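Local coordinates for protein thermospermine synthase (Medicago truncatula, PDB 6BQ6) that probably transfers an aminopropyl group from decarboxylated S-adenosylmethionine to spermidine, yielding thermospermine and 5'-methylthioadenosine, at residues A116-L119 / L120-K123; V138-C141 / K142-V146; I161-A164 / K165-L168; I233-T236 / L237-F241; K293-V296 / S297-L301. All coordinates share one frame; numbering follows the deposited sequence.

Contact 1 of 5, residues A116-L119 / L120-K123; sequences AREL and LRHK
The guanidinium of Arg-121 takes the carboxylate of Glu-118 at its edge, and the rim of the His-122 ring is met in plane by Glu-118 O. The two charged groups are turned 76° against each other, with NH1 of Arg-121 2.7 Å from OE1 of Glu-118 in a salt bridge that uses the syn lone pair of that oxygen. OE2 of Glu-118 lies in the guanidinium plane of Arg-117, whose NE and NH2 approach side-on, each 3.0 Å from this one atom. A salt-bridge network of Arg-117, Glu-118 and Arg-121 thus spans the C-terminal end of helix 114-120, which follows strand 104-107 in the Rossmann-like domain.

Glu-118 and Arg-121 lie side by side and point the same way, each with CG beside its own backbone N; a bend at chi2 (-58°) in Glu-118 then swings its carboxylate toward Arg-121. The buried carboxylate has a further partner in helix 84-98: NE2 of His-93 bonds OE1, and its ND1 is hydrogen-bonded to NE2 of His-122, the two imidazoles meeting at about 30°. Arg-117 also pairs with Glu-84 through NH2 and with Asn-148 through NH1, and Arg-121 NH2 reaches Ile-284 O.

In the backbone, N of Leu-120 bonds O of Ala-116 at 2.9 Å, and CG of Leu-120 lies 3.2 Å from that same Ala-116 O.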
loop_
_atom_site.group_PDB
_atom_site.type_symbol
_atom_site.label_atom_id
_atom_site.label_comp_id
_atom_site.label_asym_id
_atom_site.label_seq_id
_atom_site.Cartn_x
_atom_site.Cartn_y
_atom_site.Cartn_z
ATOM N N ALA B 116 11.637 -20.159 -25.672
ATOM C CA ALA B 116 12.171 -21.375 -26.233
ATOM C C ALA B 116 11.052 -22.435 -26.362
ATOM O O ALA B 116 10.930 -23.074 -27.392
ATOM C CB ALA B 116 13.296 -21.914 -25.377
ATOM N N ARG B 117 10.268 -22.592 -25.303
ATOM C CA ARG B 117 9.173 -23.576 -25.301
ATOM C C ARG B 117 8.249 -23.363 -26.508
ATOM O O ARG B 117 7.913 -24.307 -27.250
ATOM C CB ARG B 117 8.365 -23.451 -24.009
ATOM C CG ARG B 117 7.184 -24.386 -23.961
ATOM C CD ARG B 117 6.291 -23.980 -22.839
ATOM N NE ARG B 117 5.552 -22.759 -23.125
ATOM C CZ ARG B 117 5.366 -21.747 -22.282
ATOM N NH1 ARG B 117 5.946 -21.716 -21.085
ATOM N NH2 ARG B 117 4.570 -20.719 -22.654
ATOM N N GLU B 118 7.805 -22.109 -26.710
ATOM C CA GLU B 118 6.919 -21.861 -27.838
ATOM C C GLU B 118 7.581 -22.091 -29.207
ATOM O O GLU B 118 6.967 -22.581 -30.123
ATOM C CB GLU B 118 6.315 -20.457 -27.757
ATOM C CG GLU B 118 5.398 -20.257 -26.566
ATOM C CD GLU B 118 4.217 -21.247 -26.538
ATOM O OE1 GLU B 118 3.587 -21.526 -27.561
ATOM O OE2 GLU B 118 3.906 -21.756 -25.435
ATOM N N LEU B 119 8.833 -21.655 -29.364
ATOM C CA LEU B 119 9.596 -21.923 -30.576
ATOM C C LEU B 119 9.708 -23.412 -30.887
ATOM O O LEU B 119 9.542 -23.807 -32.027
ATOM C CB LEU B 119 10.999 -21.370 -30.473
ATOM C CG LEU B 119 11.084 -19.829 -30.543
ATOM C CD1 LEU B 119 12.341 -19.273 -29.897
ATOM C CD2 LEU B 119 10.923 -19.333 -31.956
ATOM N N LEU B 120 9.936 -24.197 -29.856
ATOM C CA LEU B 120 10.119 -25.662 -30.025
ATOM C C LEU B 120 8.831 -26.419 -30.360
ATOM O O LEU B 120 8.866 -27.575 -30.736
ATOM C CB LEU B 120 10.762 -26.232 -28.759
ATOM C CG LEU B 120 12.233 -25.758 -28.606
ATOM C CD1 LEU B 120 12.673 -25.999 -27.177
ATOM C CD2 LEU B 120 13.245 -26.426 -29.533
ATOM N N ARG B 121 7.679 -25.780 -30.210
ATOM C CA ARG B 121 6.425 -26.310 -30.733
ATOM C C ARG B 121 6.370 -26.359 -32.243
ATOM O O ARG B 121 5.532 -27.049 -32.778
ATOM C CB ARG B 121 5.214 -25.546 -30.182
ATOM C CG ARG B 121 5.082 -25.701 -28.670
ATOM C CD ARG B 121 3.917 -24.886 -28.097
ATOM N NE ARG B 121 2.648 -25.243 -28.721
ATOM C CZ ARG B 121 1.618 -24.421 -28.942
ATOM N NH1 ARG B 121 1.660 -23.143 -28.642
ATOM N NH2 ARG B 121 0.547 -24.886 -29.528
ATOM N N HIS B 122 7.214 -25.591 -32.937
ATOM C CA HIS B 122 7.243 -25.599 -34.379
ATOM C C HIS B 122 8.012 -26.771 -34.910
ATOM O O HIS B 122 9.199 -26.888 -34.677
ATOM C CB HIS B 122 7.835 -24.291 -34.869
ATOM C CG HIS B 122 6.878 -23.153 -34.763
ATOM N ND1 HIS B 122 6.269 -22.607 -35.867
ATOM C CD2 HIS B 122 6.460 -22.428 -33.694
ATOM C CE1 HIS B 122 5.485 -21.608 -35.488
ATOM N NE2 HIS B 122 5.576 -21.490 -34.176
ATOM N N LYS B 123 7.348 -27.617 -35.704
ATOM C CA LYS B 123 8.054 -28.776 -36.260
ATOM C C LYS B 123 9.142 -28.456 -37.262
ATOM O O LYS B 123 10.019 -29.296 -37.467
ATOM C CB LYS B 123 7.044 -29.779 -36.858
ATOM C CG LYS B 123 6.240 -30.406 -35.767
ATOM C CD LYS B 123 5.100 -31.256 -36.311
ATOM C CE LYS B 123 3.979 -30.416 -36.897
ATOM N NZ LYS B 123 2.746 -31.259 -37.141
#

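Contact 2 of 5, residues V138-C141 / K142-V146; sequences VEFC and KSYLV
Phe-140 and Tyr-144, one helical turn apart, send their side chains across each other at about a right angle. Their ring planes are inclined by 39° with centroids 4.5 Å apart, an oblique pairing that is neither a stack nor a T. Tyr-144 leads with one corner: its CD2 sits over a face of the Phe-140 ring, displaced toward the rim, and comes within 3.2 Å of Phe-140 CE1, which is tight for two carbons. The first torsions set up this crossing. In Phe-140, CG is anti to the backbone N (chi1 -177°), whereas in Tyr-144 it stands beside its own N (chi1 -68°), bringing the tyrosine ring back against the Phe-140 ring, with Tyr-144 CD2 also 3.2 Å from Phe-140 O.

A smaller apolar pair follows one residue on, where SG of Cys-141 touches CD1 of Leu-145 at 3.7 Å. The backbone beneath is an ordinary alpha helix, with N of Tyr-144 bonded to O of Phe-140 and N of Leu-145 to O of Cys-141; Leu-145 is the first residue to leave helical geometry.

Helix 135-144 follows strand 127-132, whose Asp-132 binds adenosine and lies near Val-138. Phe-140 and Cys-141 face Leu-71 of strand 70-73, Phe-140, Tyr-144 and Leu-145 reach Leu-61 of strand 58-64, and Val-138 and Lys-142 pack on Phe-152 of helix 149-153.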
loop_
_atom_site.group_PDB
_atom_site.type_symbol
_atom_site.label_atom_id
_atom_site.label_comp_id
_atom_site.label_asym_id
_atom_site.label_seq_id
_atom_site.Cartn_x
_atom_site.Cartn_y
_atom_site.Cartn_z
ATOM N N VAL B 138 18.633 -18.207 -15.817
ATOM C CA VAL B 138 18.414 -19.418 -16.612
ATOM C C VAL B 138 18.342 -20.614 -15.698
ATOM O O VAL B 138 17.443 -21.451 -15.805
ATOM C CB VAL B 138 19.529 -19.641 -17.653
ATOM C CG1 VAL B 138 19.368 -20.984 -18.343
ATOM C CG2 VAL B 138 19.450 -18.512 -18.658
ATOM N N GLU B 139 19.323 -20.708 -14.818
ATOM C CA GLU B 139 19.403 -21.893 -13.956
ATOM C C GLU B 139 18.234 -21.938 -12.970
ATOM O O GLU B 139 17.688 -23.014 -12.709
ATOM C CB GLU B 139 20.753 -21.928 -13.266
ATOM C CG GLU B 139 21.894 -22.305 -14.219
ATOM C CD GLU B 139 21.789 -23.739 -14.775
ATOM O OE1 GLU B 139 21.262 -24.649 -14.094
ATOM O OE2 GLU B 139 22.162 -23.951 -15.931
ATOM N N PHE B 140 17.832 -20.763 -12.476
ATOM C CA PHE B 140 16.671 -20.672 -11.598
ATOM C C PHE B 140 15.438 -21.208 -12.317
ATOM O O PHE B 140 14.722 -22.056 -11.799
ATOM C CB PHE B 140 16.438 -19.241 -11.178
ATOM C CG PHE B 140 15.302 -19.094 -10.220
ATOM C CD1 PHE B 140 15.491 -19.360 -8.899
ATOM C CD2 PHE B 140 14.055 -18.791 -10.660
ATOM C CE1 PHE B 140 14.436 -19.294 -8.012
ATOM C CE2 PHE B 140 12.979 -18.698 -9.774
ATOM C CZ PHE B 140 13.176 -18.944 -8.451
ATOM N N CYS B 141 15.197 -20.703 -13.523
ATOM C CA CYS B 141 13.988 -21.084 -14.265
ATOM C C CYS B 141 14.035 -22.534 -14.722
ATOM O O CYS B 141 13.034 -23.202 -14.730
ATOM C CB CYS B 141 13.755 -20.128 -15.417
ATOM S SG CYS B 141 13.359 -18.475 -14.828
ATOM N N LYS B 142 15.212 -23.018 -15.108
ATOM C CA LYS B 142 15.336 -24.406 -15.491
ATOM C C LYS B 142 14.897 -25.338 -14.366
ATOM O O LYS B 142 14.320 -26.425 -14.600
ATOM C CB LYS B 142 16.774 -24.697 -15.869
ATOM C CG LYS B 142 16.980 -26.087 -16.373
ATOM C CD LYS B 142 18.299 -26.198 -17.142
ATOM C CE LYS B 142 18.477 -27.628 -17.649
ATOM N NZ LYS B 142 19.256 -27.706 -18.930
ATOM N N SER B 143 15.157 -24.914 -13.148
ATOM C CA SER B 143 14.764 -25.691 -11.966
ATOM C C SER B 143 13.339 -25.463 -11.472
ATOM O O SER B 143 12.659 -26.419 -11.022
ATOM C CB SER B 143 15.751 -25.439 -10.820
ATOM O OG SER B 143 16.788 -26.401 -10.914
ATOM N N TYR B 144 12.880 -24.218 -11.528
ATOM C CA TYR B 144 11.608 -23.846 -10.906
ATOM C C TYR B 144 10.430 -23.635 -11.801
ATOM O O TYR B 144 9.308 -23.674 -11.307
ATOM C CB TYR B 144 11.809 -22.610 -10.065
ATOM C CG TYR B 144 12.685 -22.910 -8.861
ATOM C CD1 TYR B 144 12.227 -23.730 -7.845
ATOM C CD2 TYR B 144 13.967 -22.383 -8.748
ATOM C CE1 TYR B 144 13.031 -23.987 -6.722
ATOM C CE2 TYR B 144 14.763 -22.654 -7.651
ATOM C CZ TYR B 144 14.290 -23.460 -6.653
ATOM O OH TYR B 144 15.060 -23.692 -5.539
ATOM N N LEU B 145 10.638 -23.425 -13.099
ATOM C CA LEU B 145 9.509 -23.278 -13.994
ATOM C C LEU B 145 9.256 -24.599 -14.687
ATOM O O LEU B 145 9.717 -24.846 -15.796
ATOM C CB LEU B 145 9.680 -22.111 -14.971
ATOM C CG LEU B 145 9.930 -20.726 -14.380
ATOM C CD1 LEU B 145 9.867 -19.637 -15.456
ATOM C CD2 LEU B 145 8.976 -20.394 -13.254
ATOM N N VAL B 146 8.435 -25.442 -14.060
ATOM C CA VAL B 146 8.318 -26.801 -14.550
ATOM C C VAL B 146 7.592 -26.854 -15.905
ATOM O O VAL B 146 7.869 -27.725 -16.706
ATOM C CB VAL B 146 7.732 -27.772 -13.503
ATOM C CG1 VAL B 146 7.749 -29.200 -14.066
ATOM C CG2 VAL B 146 8.570 -27.732 -12.221
#

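Contact 3 of 5, residues I161-A164 / K165-L168; sequences INDA and KAEL
Asn-162 and Glu-167 are joined by the side-chain hydrogen bond of this turn, from ND2 of Asn-162 to OE1 of Glu-167 at 2.8 Å. The bond is nearly straight (172°) and is met almost head-on along the C-O bond of the acceptor; OE1 lies in the plane of the asparagine amide, although amide and carboxylate are turned 76° apart. OE2 of Glu-167 pairs with Lys-171.

A second kind of bond links a side chain to the backbone. Asp-163 is the N-cap of helix 164-169: its OD2 accepts from N of Ala-166 at 3.0 Å through the anti lone pair. With CG trans to the residue's own N (chi1 178°), the carboxylate reaches forward over the first turn. OD1 is held by Lys-193 in a salt bridge. The turn leads from strand 157-161, at the edge of the Rossmann-like sheet within this chain, into helix 164-169, and Asp-163 and Ala-164 are adenosine-binding residues, though no adenosine occupies this chain.

Main-chain bonds start the helix itself, from N of Glu-167 to O of Asp-163 and from N of Leu-168 to O of Ala-164. In apolar packing, Lys-165 lies against Phe-199 and Leu-168 against Phe-106.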
loop_
_atom_site.group_PDB
_atom_site.type_symbol
_atom_site.label_atom_id
_atom_site.label_comp_id
_atom_site.label_asym_id
_atom_site.label_seq_id
_atom_site.Cartn_x
_atom_site.Cartn_y
_atom_site.Cartn_z
ATOM N N ILE B 161 25.554 -18.174 -22.553
ATOM C CA ILE B 161 25.589 -17.080 -21.593
ATOM C C ILE B 161 26.508 -16.003 -22.135
ATOM O O ILE B 161 27.726 -16.141 -22.121
ATOM C CB ILE B 161 26.049 -17.543 -20.192
ATOM C CG1 ILE B 161 25.172 -18.734 -19.699
ATOM C CG2 ILE B 161 25.966 -16.344 -19.238
ATOM C CD1 ILE B 161 23.679 -18.457 -19.612
ATOM N N ASN B 162 25.909 -14.930 -22.651
ATOM C CA ASN B 162 26.656 -13.849 -23.283
ATOM C C ASN B 162 25.747 -12.690 -23.518
ATOM O O ASN B 162 24.499 -12.799 -23.450
ATOM C CB ASN B 162 27.332 -14.342 -24.601
ATOM C CG ASN B 162 28.578 -13.540 -25.012
ATOM O OD1 ASN B 162 29.066 -12.679 -24.268
ATOM N ND2 ASN B 162 29.090 -13.816 -26.220
ATOM N N ASP B 163 26.386 -11.555 -23.748
ATOM C CA ASP B 163 25.758 -10.387 -24.341
ATOM C C ASP B 163 25.373 -10.759 -25.769
ATOM O O ASP B 163 26.212 -11.254 -26.496
ATOM C CB ASP B 163 26.786 -9.272 -24.401
ATOM C CG ASP B 163 26.245 -8.044 -25.051
ATOM O OD1 ASP B 163 25.508 -7.309 -24.383
ATOM O OD2 ASP B 163 26.546 -7.801 -26.230
ATOM N N ALA B 164 24.126 -10.524 -26.163
ATOM C CA ALA B 164 23.650 -10.921 -27.492
ATOM C C ALA B 164 24.391 -10.197 -28.632
ATOM O O ALA B 164 24.600 -10.792 -29.685
ATOM C CB ALA B 164 22.137 -10.718 -27.613
ATOM N N LYS B 165 24.798 -8.928 -28.445
ATOM C CA LYS B 165 25.548 -8.224 -29.497
ATOM C C LYS B 165 26.874 -8.874 -29.721
ATOM O O LYS B 165 27.275 -9.099 -30.866
ATOM C CB LYS B 165 25.742 -6.704 -29.189
ATOM C CG LYS B 165 26.576 -5.966 -30.221
ATOM C CD LYS B 165 26.715 -4.484 -29.851
ATOM C CE LYS B 165 27.962 -3.834 -30.446
ATOM N NZ LYS B 165 27.708 -3.357 -31.818
ATOM N N ALA B 166 27.586 -9.158 -28.640
ATOM C CA ALA B 166 28.867 -9.853 -28.739
ATOM C C ALA B 166 28.732 -11.208 -29.371
ATOM O O ALA B 166 29.551 -11.583 -30.228
ATOM C CB ALA B 166 29.472 -10.005 -27.346
ATOM N N GLU B 167 27.704 -11.954 -28.948
ATOM C CA GLU B 167 27.482 -13.300 -29.500
ATOM C C GLU B 167 27.210 -13.298 -30.996
ATOM O O GLU B 167 27.865 -14.030 -31.748
ATOM C CB GLU B 167 26.341 -13.995 -28.777
ATOM C CG GLU B 167 26.166 -15.443 -29.110
ATOM C CD GLU B 167 27.344 -16.326 -28.714
ATOM O OE1 GLU B 167 28.135 -15.906 -27.845
ATOM O OE2 GLU B 167 27.418 -17.477 -29.233
ATOM N N LEU B 168 26.299 -12.427 -31.441
ATOM C CA LEU B 168 25.978 -12.330 -32.870
ATOM C C LEU B 168 27.185 -11.873 -33.708
ATOM O O LEU B 168 27.436 -12.430 -34.774
ATOM C CB LEU B 168 24.803 -11.394 -33.116
ATOM C CG LEU B 168 23.431 -11.950 -32.671
ATOM C CD1 LEU B 168 22.384 -10.847 -32.599
ATOM C CD2 LEU B 168 22.970 -13.051 -33.601
#

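Contact 4 of 5, residues I233-T236 / L237-F241; sequences IYNT and LRQVF
Arg-238 folds back over Tyr-234 and Asn-235 on the preceding turn of helix 230-238. Its CB lies 3.5 Å from Tyr-234 O and equally near Asn-235 O. Further out, CD comes within 3.6 Å of the Tyr-234 OH. A bend at chi3 (56°) then turns the guanidinium back toward the helix, where NE donates to OD1 of Asn-235 at 3.1 Å. CZ has Tyr-234 CE2 above it, over the centre of one guanidinium face at 3.7 Å from the plane; ring and guanidinium planes are 43° apart, too inclined for a parallel stack. At the tip, NH1 of Arg-238 gives a second bond to OD1 of Asn-235, at 2.8 Å. The same NH1 also bonds Asn-310 O. With NE and NH1 on OD1 and His-314 O on ND2, the asparagine amide is held from both its polar atoms.

Gln-239, bent at chi2, returns its NE2 to Asn-235 O at 2.9 Å. On the sheet side, CG2 of Ile-233 and CD1 of Leu-237 lie alongside each other at 4.0 Å, against Thr-216 and Val-261. Polar side chains are tied to the C-terminal segment (Asn-310 and His-314) and apolar ones set on strands 212-220 and 256-264, as for a helix packed on one face of the central sheet in a Rossmann-like domain.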
loop_
_atom_site.group_PDB
_atom_site.type_symbol
_atom_site.label_atom_id
_atom_site.label_comp_id
_atom_site.label_asym_id
_atom_site.label_seq_id
_atom_site.Cartn_x
_atom_site.Cartn_y
_atom_site.Cartn_z
ATOM N N ILE B 233 10.443 2.056 -30.578
ATOM C CA ILE B 233 10.910 0.792 -31.141
ATOM C C ILE B 233 10.376 0.611 -32.570
ATOM O O ILE B 233 11.101 0.291 -33.490
ATOM C CB ILE B 233 10.497 -0.383 -30.249
ATOM C CG1 ILE B 233 11.301 -0.361 -28.928
ATOM C CG2 ILE B 233 10.761 -1.700 -30.979
ATOM C CD1 ILE B 233 10.893 -1.379 -27.914
ATOM N N TYR B 234 9.081 0.844 -32.765
ATOM C CA TYR B 234 8.524 0.822 -34.080
ATOM C C TYR B 234 9.287 1.751 -35.043
ATOM O O TYR B 234 9.686 1.366 -36.107
ATOM C CB TYR B 234 7.023 1.182 -34.042
ATOM C CG TYR B 234 6.447 1.398 -35.397
ATOM C CD1 TYR B 234 6.168 0.346 -36.236
ATOM C CD2 TYR B 234 6.213 2.702 -35.881
ATOM C CE1 TYR B 234 5.673 0.561 -37.524
ATOM C CE2 TYR B 234 5.718 2.921 -37.136
ATOM C CZ TYR B 234 5.425 1.867 -37.967
ATOM O OH TYR B 234 4.945 2.084 -39.245
ATOM N N ASN B 235 9.459 2.992 -34.647
ATOM C CA ASN B 235 10.123 3.937 -35.535
ATOM C C ASN B 235 11.575 3.595 -35.816
ATOM O O ASN B 235 12.052 3.803 -36.938
ATOM C CB ASN B 235 10.011 5.370 -35.016
ATOM C CG ASN B 235 10.407 6.397 -36.085
ATOM O OD1 ASN B 235 9.902 6.341 -37.213
ATOM N ND2 ASN B 235 11.351 7.305 -35.753
ATOM N N THR B 236 12.274 3.095 -34.808
ATOM C CA THR B 236 13.667 2.697 -34.990
ATOM C C THR B 236 13.723 1.584 -36.019
ATOM O O THR B 236 14.499 1.636 -36.992
ATOM C CB THR B 236 14.323 2.328 -33.659
ATOM O OG1 THR B 236 14.221 3.440 -32.746
ATOM C CG2 THR B 236 15.779 1.975 -33.851
ATOM N N LEU B 237 12.853 0.572 -35.871
ATOM C CA LEU B 237 12.817 -0.501 -36.861
ATOM C C LEU B 237 12.416 -0.034 -38.266
ATOM O O LEU B 237 12.906 -0.581 -39.244
ATOM C CB LEU B 237 11.922 -1.645 -36.387
ATOM C CG LEU B 237 12.509 -2.478 -35.253
ATOM C CD1 LEU B 237 11.438 -3.308 -34.559
ATOM C CD2 LEU B 237 13.625 -3.352 -35.743
ATOM N N ARG B 238 11.544 0.975 -38.367
ATOM C CA ARG B 238 11.097 1.501 -39.658
ATOM C C ARG B 238 12.283 2.134 -40.407
ATOM O O ARG B 238 12.310 2.213 -41.654
ATOM C CB ARG B 238 9.964 2.532 -39.399
ATOM C CG ARG B 238 9.326 3.097 -40.630
ATOM C CD ARG B 238 7.990 3.779 -40.309
ATOM N NE ARG B 238 8.068 4.834 -39.282
ATOM C CZ ARG B 238 7.150 5.802 -39.122
ATOM N NH1 ARG B 238 7.254 6.710 -38.156
ATOM N NH2 ARG B 238 6.115 5.858 -39.948
ATOM N N GLN B 239 13.304 2.524 -39.671
ATOM C CA GLN B 239 14.524 3.080 -40.331
ATOM C C GLN B 239 15.431 2.026 -40.952
ATOM O O GLN B 239 16.403 2.365 -41.642
ATOM C CB GLN B 239 15.396 3.853 -39.321
ATOM C CG GLN B 239 14.706 4.917 -38.497
ATOM C CD GLN B 239 13.810 5.801 -39.313
ATOM O OE1 GLN B 239 14.245 6.361 -40.338
ATOM N NE2 GLN B 239 12.561 5.951 -38.893
ATOM N N VAL B 240 15.227 0.758 -40.617
ATOM C CA VAL B 240 16.135 -0.302 -40.984
ATOM C C VAL B 240 15.515 -1.336 -41.916
ATOM O O VAL B 240 16.188 -1.845 -42.788
ATOM C CB VAL B 240 16.661 -1.015 -39.719
ATOM C CG1 VAL B 240 17.624 -2.155 -40.035
ATOM C CG2 VAL B 240 17.309 -0.000 -38.767
ATOM N N PHE B 241 14.286 -1.761 -41.638
ATOM C CA PHE B 241 13.635 -2.808 -42.410
ATOM C C PHE B 241 12.487 -2.245 -43.222
ATOM O O PHE B 241 11.841 -1.266 -42.805
ATOM C CB PHE B 241 13.015 -3.849 -41.441
ATOM C CG PHE B 241 14.023 -4.666 -40.691
ATOM C CD1 PHE B 241 14.554 -5.810 -41.259
ATOM C CD2 PHE B 241 14.437 -4.298 -39.431
ATOM C CE1 PHE B 241 15.493 -6.566 -40.573
ATOM C CE2 PHE B 241 15.347 -5.043 -38.740
ATOM C CZ PHE B 241 15.881 -6.189 -39.305
#

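Contact 5 of 5, residues K293-V296 / S297-L301; sequences KTFV and SSSTL
Ser-299 folds its hydroxyl back onto Phe-295 and Val-296 in the C-terminal turn of helix 292-298, a helix end where serine and threonine hydroxyls approach the carbonyls of the turn before. The close-packed part lies around Phe-295. Its ring is buried, meeting Tyr-247 edge-to-face, and one ring face has OG of Ser-299 over it, 3.9 Å from CE2. Chi1 of Ser-299 (66°) sets that OG between the backbone N and the carbonyl carbon, 3.0 Å from Phe-295 O and 3.1 Å from Val-296 O. Ser-298 OG, also buried, bonds Ser-248 O of strand 243-251 and also lies 3.1 Å from Thr-294 O.

Lys-293 gives the looser side: it is exposed and packs on Arg-306 of the second subunit. Between these extremes runs a border with that subunit. Ser-297 OG bonds Thr-300 O of the second subunit, and Thr-294 OG1, which bonds Asp-291, also meets Lys-303 N of the second subunit. Within the chain, the turn is tied once more by Thr-300, whose OG1 donates to Val-296 O at 2.8 Å.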
loop_
_atom_site.group_PDB
_atom_site.type_symbol
_atom_site.label_atom_id
_atom_site.label_comp_id
_atom_site.label_asym_id
_atom_site.label_seq_id
_atom_site.Cartn_x
_atom_site.Cartn_y
_atom_site.Cartn_z
ATOM N N LYS B 293 -7.304 -14.846 -36.723
ATOM C CA LYS B 293 -8.123 -13.662 -36.473
ATOM C C LYS B 293 -7.581 -12.818 -35.324
ATOM O O LYS B 293 -7.584 -11.576 -35.367
ATOM C CB LYS B 293 -9.582 -14.031 -36.181
ATOM C CG LYS B 293 -10.472 -14.257 -37.396
ATOM C CD LYS B 293 -11.900 -14.380 -36.844
ATOM C CE LYS B 293 -12.941 -14.609 -37.906
ATOM N NZ LYS B 293 -14.294 -14.406 -37.300
ATOM N N THR B 294 -7.076 -13.497 -34.311
ATOM C CA THR B 294 -6.462 -12.809 -33.173
ATOM C C THR B 294 -5.278 -11.980 -33.611
ATOM O O THR B 294 -5.140 -10.805 -33.209
ATOM C CB THR B 294 -6.069 -13.776 -32.042
ATOM O OG1 THR B 294 -7.194 -14.569 -31.645
ATOM C CG2 THR B 294 -5.612 -13.010 -30.803
ATOM N N PHE B 295 -4.407 -12.560 -34.448
ATOM C CA PHE B 295 -3.274 -11.794 -34.921
ATOM C C PHE B 295 -3.676 -10.597 -35.759
ATOM O O PHE B 295 -3.117 -9.496 -35.595
ATOM C CB PHE B 295 -2.258 -12.668 -35.682
ATOM C CG PHE B 295 -1.117 -11.866 -36.153
ATOM C CD1 PHE B 295 -0.233 -11.374 -35.214
ATOM C CD2 PHE B 295 -1.037 -11.423 -37.457
ATOM C CE1 PHE B 295 0.775 -10.488 -35.567
ATOM C CE2 PHE B 295 -0.013 -10.549 -37.822
ATOM C CZ PHE B 295 0.881 -10.095 -36.864
ATOM N N VAL B 296 -4.654 -10.770 -36.637
ATOM C CA VAL B 296 -5.108 -9.655 -37.475
ATOM C C VAL B 296 -5.674 -8.555 -36.598
ATOM O O VAL B 296 -5.342 -7.396 -36.826
ATOM C CB VAL B 296 -6.095 -10.114 -38.563
ATOM C CG1 VAL B 296 -6.850 -8.915 -39.165
ATOM C CG2 VAL B 296 -5.326 -10.937 -39.580
ATOM N N SER B 297 -6.432 -8.928 -35.568
ATOM C CA SER B 297 -6.985 -7.959 -34.589
ATOM C C SER B 297 -5.843 -7.243 -33.837
ATOM O O SER B 297 -5.806 -6.003 -33.759
ATOM C CB SER B 297 -7.876 -8.682 -33.568
ATOM O OG SER B 297 -8.370 -7.720 -32.592
ATOM N N SER B 298 -4.875 -8.026 -33.365
ATOM C CA SER B 298 -3.699 -7.486 -32.655
ATOM C C SER B 298 -2.918 -6.503 -33.472
ATOM O O SER B 298 -2.354 -5.546 -32.915
ATOM C CB SER B 298 -2.723 -8.587 -32.218
ATOM O OG SER B 298 -3.349 -9.331 -31.166
ATOM N N SER B 299 -2.831 -6.760 -34.767
ATOM C CA SER B 299 -2.057 -5.911 -35.672
ATOM C C SER B 299 -2.838 -4.718 -36.247
ATOM O O SER B 299 -2.330 -3.962 -37.052
ATOM C CB SER B 299 -1.376 -6.770 -36.727
ATOM O OG SER B 299 -2.318 -7.361 -37.544
ATOM N N THR B 300 -4.075 -4.560 -35.819
ATOM C CA THR B 300 -4.868 -3.407 -36.180
ATOM C C THR B 300 -4.894 -2.570 -34.931
ATOM O O THR B 300 -5.696 -2.811 -34.016
ATOM C CB THR B 300 -6.320 -3.809 -36.545
ATOM O OG1 THR B 300 -6.332 -4.834 -37.568
ATOM C CG2 THR B 300 -7.101 -2.572 -36.989
ATOM N N LEU B 301 -4.076 -1.559 -34.897
ATOM C CA LEU B 301 -3.961 -0.739 -33.698
ATOM C C LEU B 301 -5.117 0.270 -33.728
ATOM O O LEU B 301 -5.734 0.472 -34.774
ATOM C CB LEU B 301 -2.626 -0.020 -33.698
ATOM C CG LEU B 301 -1.499 -1.062 -33.707
ATOM C CD1 LEU B 301 -0.205 -0.348 -33.751
ATOM C CD2 LEU B 301 -1.610 -1.969 -32.502
#

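In the fold
The five contacts come in series along the chain, all of them helix turns or helix ends. Contacts 1 to 4 fall in the Rossmann-like catalytic domain, on helices 114-120, 135-144, 164-169 and 230-238 around its mixed sheet. Contacts 2 and 3, whose nearest atoms are about 4 Å apart, lie close to adenosine-binding residues; contact 3 includes Asp-163 and Ala-164. Contact 4 is on the opposite side of the chain's centre from contact 2, their centres about 34 Å apart. Contact 5, on helix 292-298, lies away from the annotated sites, about 20 Å from contact 4 between centres, and it alone of the five touches another subunit, at a subunit interface of the four-chain assembly.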